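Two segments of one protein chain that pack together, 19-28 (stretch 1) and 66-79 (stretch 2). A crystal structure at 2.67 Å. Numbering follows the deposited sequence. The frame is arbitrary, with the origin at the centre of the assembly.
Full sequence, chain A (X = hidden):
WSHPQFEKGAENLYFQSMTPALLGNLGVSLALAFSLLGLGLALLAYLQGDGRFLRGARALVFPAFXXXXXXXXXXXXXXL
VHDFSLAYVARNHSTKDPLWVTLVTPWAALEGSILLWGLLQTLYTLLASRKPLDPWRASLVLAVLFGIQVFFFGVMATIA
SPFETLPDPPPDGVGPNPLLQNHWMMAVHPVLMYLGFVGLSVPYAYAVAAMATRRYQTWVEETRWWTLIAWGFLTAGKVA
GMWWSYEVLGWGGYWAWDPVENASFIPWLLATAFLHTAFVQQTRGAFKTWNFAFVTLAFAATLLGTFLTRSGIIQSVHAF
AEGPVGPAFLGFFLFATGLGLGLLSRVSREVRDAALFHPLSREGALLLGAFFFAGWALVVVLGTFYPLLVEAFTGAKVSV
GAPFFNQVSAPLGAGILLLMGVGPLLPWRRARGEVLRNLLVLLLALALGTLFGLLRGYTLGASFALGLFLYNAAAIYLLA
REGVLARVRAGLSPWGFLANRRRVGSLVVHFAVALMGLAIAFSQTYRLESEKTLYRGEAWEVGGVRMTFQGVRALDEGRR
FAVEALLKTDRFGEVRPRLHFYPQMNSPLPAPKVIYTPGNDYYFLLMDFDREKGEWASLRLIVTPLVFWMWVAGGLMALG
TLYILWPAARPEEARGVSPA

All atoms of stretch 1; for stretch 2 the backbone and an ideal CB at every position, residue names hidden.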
# COMPACT_ATOMS: atom_id res chain seq x y z
N THR A 19 -5.17 0.27 -36.61
CA THR A 19 -4.22 0.92 -35.72
C THR A 19 -4.22 0.21 -34.38
O THR A 19 -5.08 -0.62 -34.09
CB THR A 19 -4.60 2.39 -35.56
OG1 THR A 19 -6.03 2.53 -35.56
CG2 THR A 19 -3.98 3.25 -36.65
N PRO A 20 -3.24 0.52 -33.52
CA PRO A 20 -3.45 0.32 -32.08
C PRO A 20 -4.60 1.14 -31.51
O PRO A 20 -5.20 0.76 -30.50
CB PRO A 20 -2.10 0.75 -31.49
CG PRO A 20 -1.13 0.39 -32.55
CD PRO A 20 -1.81 0.78 -33.83
N ALA A 21 -4.88 2.29 -32.14
CA ALA A 21 -5.94 3.21 -31.71
C ALA A 21 -7.32 2.58 -31.80
O ALA A 21 -8.08 2.60 -30.83
CB ALA A 21 -5.88 4.48 -32.55
N LEU A 22 -7.67 1.99 -32.95
CA LEU A 22 -9.00 1.41 -33.04
C LEU A 22 -9.08 0.02 -32.43
O LEU A 22 -10.17 -0.38 -32.02
CB LEU A 22 -9.50 1.39 -34.49
CG LEU A 22 -9.90 2.79 -34.96
CD1 LEU A 22 -8.74 3.57 -35.57
CD2 LEU A 22 -11.10 2.73 -35.89
N LEU A 23 -7.94 -0.68 -32.27
CA LEU A 23 -7.92 -1.86 -31.41
C LEU A 23 -8.21 -1.51 -29.96
O LEU A 23 -9.00 -2.20 -29.32
CB LEU A 23 -6.55 -2.55 -31.48
CG LEU A 23 -6.28 -3.73 -30.53
CD1 LEU A 23 -7.29 -4.89 -30.60
CD2 LEU A 23 -4.86 -4.22 -30.71
N GLY A 24 -7.66 -0.41 -29.47
CA GLY A 24 -7.90 -0.02 -28.10
C GLY A 24 -9.26 0.59 -27.88
O GLY A 24 -9.85 0.47 -26.80
N ASN A 25 -9.77 1.26 -28.92
CA ASN A 25 -11.12 1.82 -28.86
C ASN A 25 -12.17 0.72 -28.85
O ASN A 25 -13.10 0.75 -28.03
CB ASN A 25 -11.35 2.79 -30.02
CG ASN A 25 -10.94 4.21 -29.68
OD1 ASN A 25 -11.54 4.85 -28.81
ND2 ASN A 25 -9.96 4.74 -30.41
N LEU A 26 -12.01 -0.31 -29.71
CA LEU A 26 -12.89 -1.47 -29.65
C LEU A 26 -12.67 -2.25 -28.37
O LEU A 26 -13.61 -2.85 -27.84
CB LEU A 26 -12.74 -2.38 -30.89
CG LEU A 26 -11.58 -3.28 -31.33
CD1 LEU A 26 -11.63 -4.68 -30.71
CD2 LEU A 26 -11.55 -3.39 -32.85
N GLY A 27 -11.45 -2.23 -27.82
CA GLY A 27 -11.17 -2.79 -26.52
C GLY A 27 -11.96 -2.20 -25.37
O GLY A 27 -12.72 -2.93 -24.72
N VAL A 28 -11.81 -0.89 -25.13
CA VAL A 28 -12.52 -0.26 -24.00
C VAL A 28 -14.03 -0.22 -24.25
O VAL A 28 -14.82 -0.43 -23.32
CB VAL A 28 -11.93 1.14 -23.64
CG1 VAL A 28 -10.43 1.09 -23.51
CG2 VAL A 28 -12.30 2.27 -24.59
N UNK A 66 -11.18 -10.06 -21.68
CA UNK A 66 -10.46 -10.18 -22.95
C UNK A 66 -10.41 -8.87 -23.71
O UNK A 66 -9.38 -8.53 -24.31
CB UNK A 66 -11.11 -11.25 -23.83
N UNK A 67 -11.51 -8.11 -23.70
CA UNK A 67 -11.48 -6.79 -24.32
C UNK A 67 -10.64 -5.80 -23.52
O UNK A 67 -9.99 -4.92 -24.10
CB UNK A 67 -12.90 -6.25 -24.48
N UNK A 68 -10.63 -5.93 -22.18
CA UNK A 68 -9.72 -5.13 -21.36
C UNK A 68 -8.26 -5.45 -21.68
O UNK A 68 -7.44 -4.53 -21.81
CB UNK A 68 -10.00 -5.37 -19.87
N UNK A 69 -7.94 -6.72 -21.90
CA UNK A 69 -6.59 -7.12 -22.28
C UNK A 69 -6.25 -6.66 -23.69
O UNK A 69 -5.09 -6.32 -23.95
CB UNK A 69 -6.44 -8.64 -22.17
N UNK A 70 -7.25 -6.61 -24.58
CA UNK A 70 -7.04 -6.08 -25.92
C UNK A 70 -6.69 -4.59 -25.88
O UNK A 70 -5.82 -4.14 -26.63
CB UNK A 70 -8.29 -6.31 -26.78
N UNK A 71 -7.32 -3.84 -24.99
CA UNK A 71 -7.02 -2.41 -24.87
C UNK A 71 -5.64 -2.15 -24.26
O UNK A 71 -4.90 -1.27 -24.72
CB UNK A 71 -8.09 -1.72 -24.02
N UNK A 72 -5.28 -2.92 -23.22
CA UNK A 72 -3.94 -2.78 -22.62
C UNK A 72 -2.84 -3.19 -23.58
O UNK A 72 -1.79 -2.54 -23.66
CB UNK A 72 -3.84 -3.62 -21.34
N UNK A 73 -3.04 -4.30 -24.29
CA UNK A 73 -2.04 -4.74 -25.25
C UNK A 73 -2.00 -3.83 -26.48
O UNK A 73 -0.97 -3.74 -27.14
CB UNK A 73 -2.32 -6.18 -25.67
N UNK A 74 -3.10 -3.12 -26.77
CA UNK A 74 -3.06 -2.05 -27.77
C UNK A 74 -2.19 -0.89 -27.31
O UNK A 74 -1.45 -0.31 -28.12
CB UNK A 74 -4.47 -1.55 -28.07
N UNK A 75 -2.27 -0.53 -26.02
CA UNK A 75 -1.40 0.53 -25.52
C UNK A 75 0.07 0.11 -25.49
O UNK A 75 0.96 0.91 -25.81
CB UNK A 75 -1.85 0.95 -24.12
N UNK A 76 0.34 -1.16 -25.13
CA UNK A 76 1.72 -1.68 -25.16
C UNK A 76 2.25 -1.80 -26.58
O UNK A 76 3.44 -1.55 -26.83
CB UNK A 76 1.79 -3.05 -24.47
N UNK A 77 1.40 -2.27 -27.50
CA UNK A 77 1.64 -2.28 -28.94
C UNK A 77 2.05 -0.90 -29.44
O UNK A 77 3.06 -0.77 -30.13
CB UNK A 77 0.39 -2.76 -29.68
N UNK A 78 1.27 0.13 -29.10
CA UNK A 78 1.55 1.49 -29.56
C UNK A 78 2.83 2.04 -28.94
O UNK A 78 3.59 2.76 -29.60
CB UNK A 78 0.37 2.41 -29.23
N UNK A 79 3.08 1.71 -27.68
CA UNK A 79 4.31 2.15 -27.02
C UNK A 79 5.54 1.42 -27.55
O UNK A 79 6.65 1.96 -27.47
CB UNK A 79 4.20 1.94 -25.51

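The two segments are helices running nearly antiparallel, at 153°, with axes approaching to 7.3 Å. At that spacing the rule is small residues at the crossing, and stretch 1 already obeys it with Gly24 and Gly27.

Position 66 has nothing of stretch 1 within reach of its CB, so this contact sets no limit there; it is Leu66.

Position 67 points toward stretch 1, its ideal CB 3.3 Å from Gly27 O. A side chain growing from there has a carbonyl in front of it, which favours something small. The residue is Ala67, its methyl resting against that carbonyl.

Positions 68 and 69 leave the choice open: the CB of 68 points away and that of 69 is out of reach. They hold Ala68 and Leu69.

At 70 the CB points toward stretch 1, 4.6 Å from Gly27 CA. There is slightly more room here, and a small or modest apolar group would suit. Ala70 sets its CB 4.2 Å from Leu23 CD1, a loose apolar contact.

Position 71 lies at the tightest backbone pairing, its CA 4.1 Å from Gly24 CA. The CB points sideways, with Val28 CG1 at 3.7 Å, Gly24 O at 4.0 Å and Gly27 CA at 4.1 Å from the ideal CB, so glycine, alanine or perhaps serine would be expected. Ala71 packs its methyl among them. An ideal CB on Gly27 would come within 2.8 Å of Ala71 CB, a clash, so the missing side chain is part of the fit.

Position 72 points away and 73 sideways, neither with stretch 1 near its CB. Phe72 and Leu73 occupy them, and the end of Leu73 leads away.

Position 74 points toward stretch 1, its ideal CB 3.4 Å from Pro20 O and 3.7 Å from both Gly24 N and Leu23 CG. Such close walls again ask for a small residue. Ala74 packs its CB 3.8 Å from Leu23 CG; Pro20 O is already taken by the helical hydrogen bond from Gly24 N.

Positions 75 and 76, away and out of reach, are Leu75 and Glu76.

At 77 the space opens: the CB points toward stretch 1, yet its nearest neighbour is Pro20 CG at 4.5 Å. A long apolar or aromatic side chain could cover Pro20 and Leu23. Trp77, chi1 t, does so. Pro20 CG lies over its face in a CH-pi contact, while Leu23 CD2 meets CE3 of Trp77 at 3.6 Å.

Position 78 points toward Pro20, its ideal CB 3.7 Å from Pro20 CB, and favours a small apolar group: Ala78. Position 79, out of reach, is Leu79.

Stretch 2, residues 66-79: LAALAAFLALEWAL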
# COMPACT_ATOMS: atom_id res chain seq x y z
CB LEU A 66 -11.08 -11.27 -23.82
CG LEU A 66 -10.54 -12.65 -23.45
CD1 LEU A 66 -11.29 -13.74 -24.19
CD2 LEU A 66 -9.04 -12.73 -23.72
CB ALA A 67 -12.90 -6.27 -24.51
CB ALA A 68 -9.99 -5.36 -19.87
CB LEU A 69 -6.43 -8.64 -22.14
CG LEU A 69 -5.13 -9.42 -22.44
CD1 LEU A 69 -5.16 -10.68 -21.62
CD2 LEU A 69 -4.95 -9.84 -23.91
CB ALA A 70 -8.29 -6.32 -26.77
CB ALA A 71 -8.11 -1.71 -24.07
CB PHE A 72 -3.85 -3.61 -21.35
CG PHE A 72 -2.56 -3.43 -20.58
CD1 PHE A 72 -2.39 -2.36 -19.72
CD2 PHE A 72 -1.53 -4.37 -20.69
CE1 PHE A 72 -1.21 -2.20 -19.01
CE2 PHE A 72 -0.35 -4.21 -19.99
CZ PHE A 72 -0.19 -3.13 -19.14
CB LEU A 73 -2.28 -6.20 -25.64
CG LEU A 73 -1.88 -7.29 -24.63
CD1 LEU A 73 -1.58 -8.59 -25.36
CD2 LEU A 73 -0.70 -6.89 -23.74
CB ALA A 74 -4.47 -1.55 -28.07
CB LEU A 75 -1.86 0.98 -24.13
CG LEU A 75 -1.50 2.42 -23.71
CD1 LEU A 75 -1.68 3.42 -24.87
CD2 LEU A 75 -2.35 2.82 -22.52
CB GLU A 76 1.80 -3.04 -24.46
CG GLU A 76 1.62 -3.00 -22.96
CD GLU A 76 2.82 -3.53 -22.21
OE1 GLU A 76 3.19 -2.92 -21.18
OE2 GLU A 76 3.41 -4.54 -22.65
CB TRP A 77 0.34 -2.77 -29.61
CG TRP A 77 0.30 -3.06 -31.11
CD1 TRP A 77 0.95 -2.41 -32.12
CD2 TRP A 77 -0.49 -4.08 -31.73
NE1 TRP A 77 0.61 -2.97 -33.33
CE2 TRP A 77 -0.27 -3.99 -33.12
CE3 TRP A 77 -1.37 -5.06 -31.25
CZ2 TRP A 77 -0.88 -4.85 -34.03
CZ3 TRP A 77 -1.97 -5.91 -32.15
CH2 TRP A 77 -1.73 -5.80 -33.53
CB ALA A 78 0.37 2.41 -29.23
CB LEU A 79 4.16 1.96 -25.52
CG LEU A 79 3.59 3.26 -24.98
CD1 LEU A 79 2.90 3.09 -23.69
CD2 LEU A 79 4.76 4.17 -24.80
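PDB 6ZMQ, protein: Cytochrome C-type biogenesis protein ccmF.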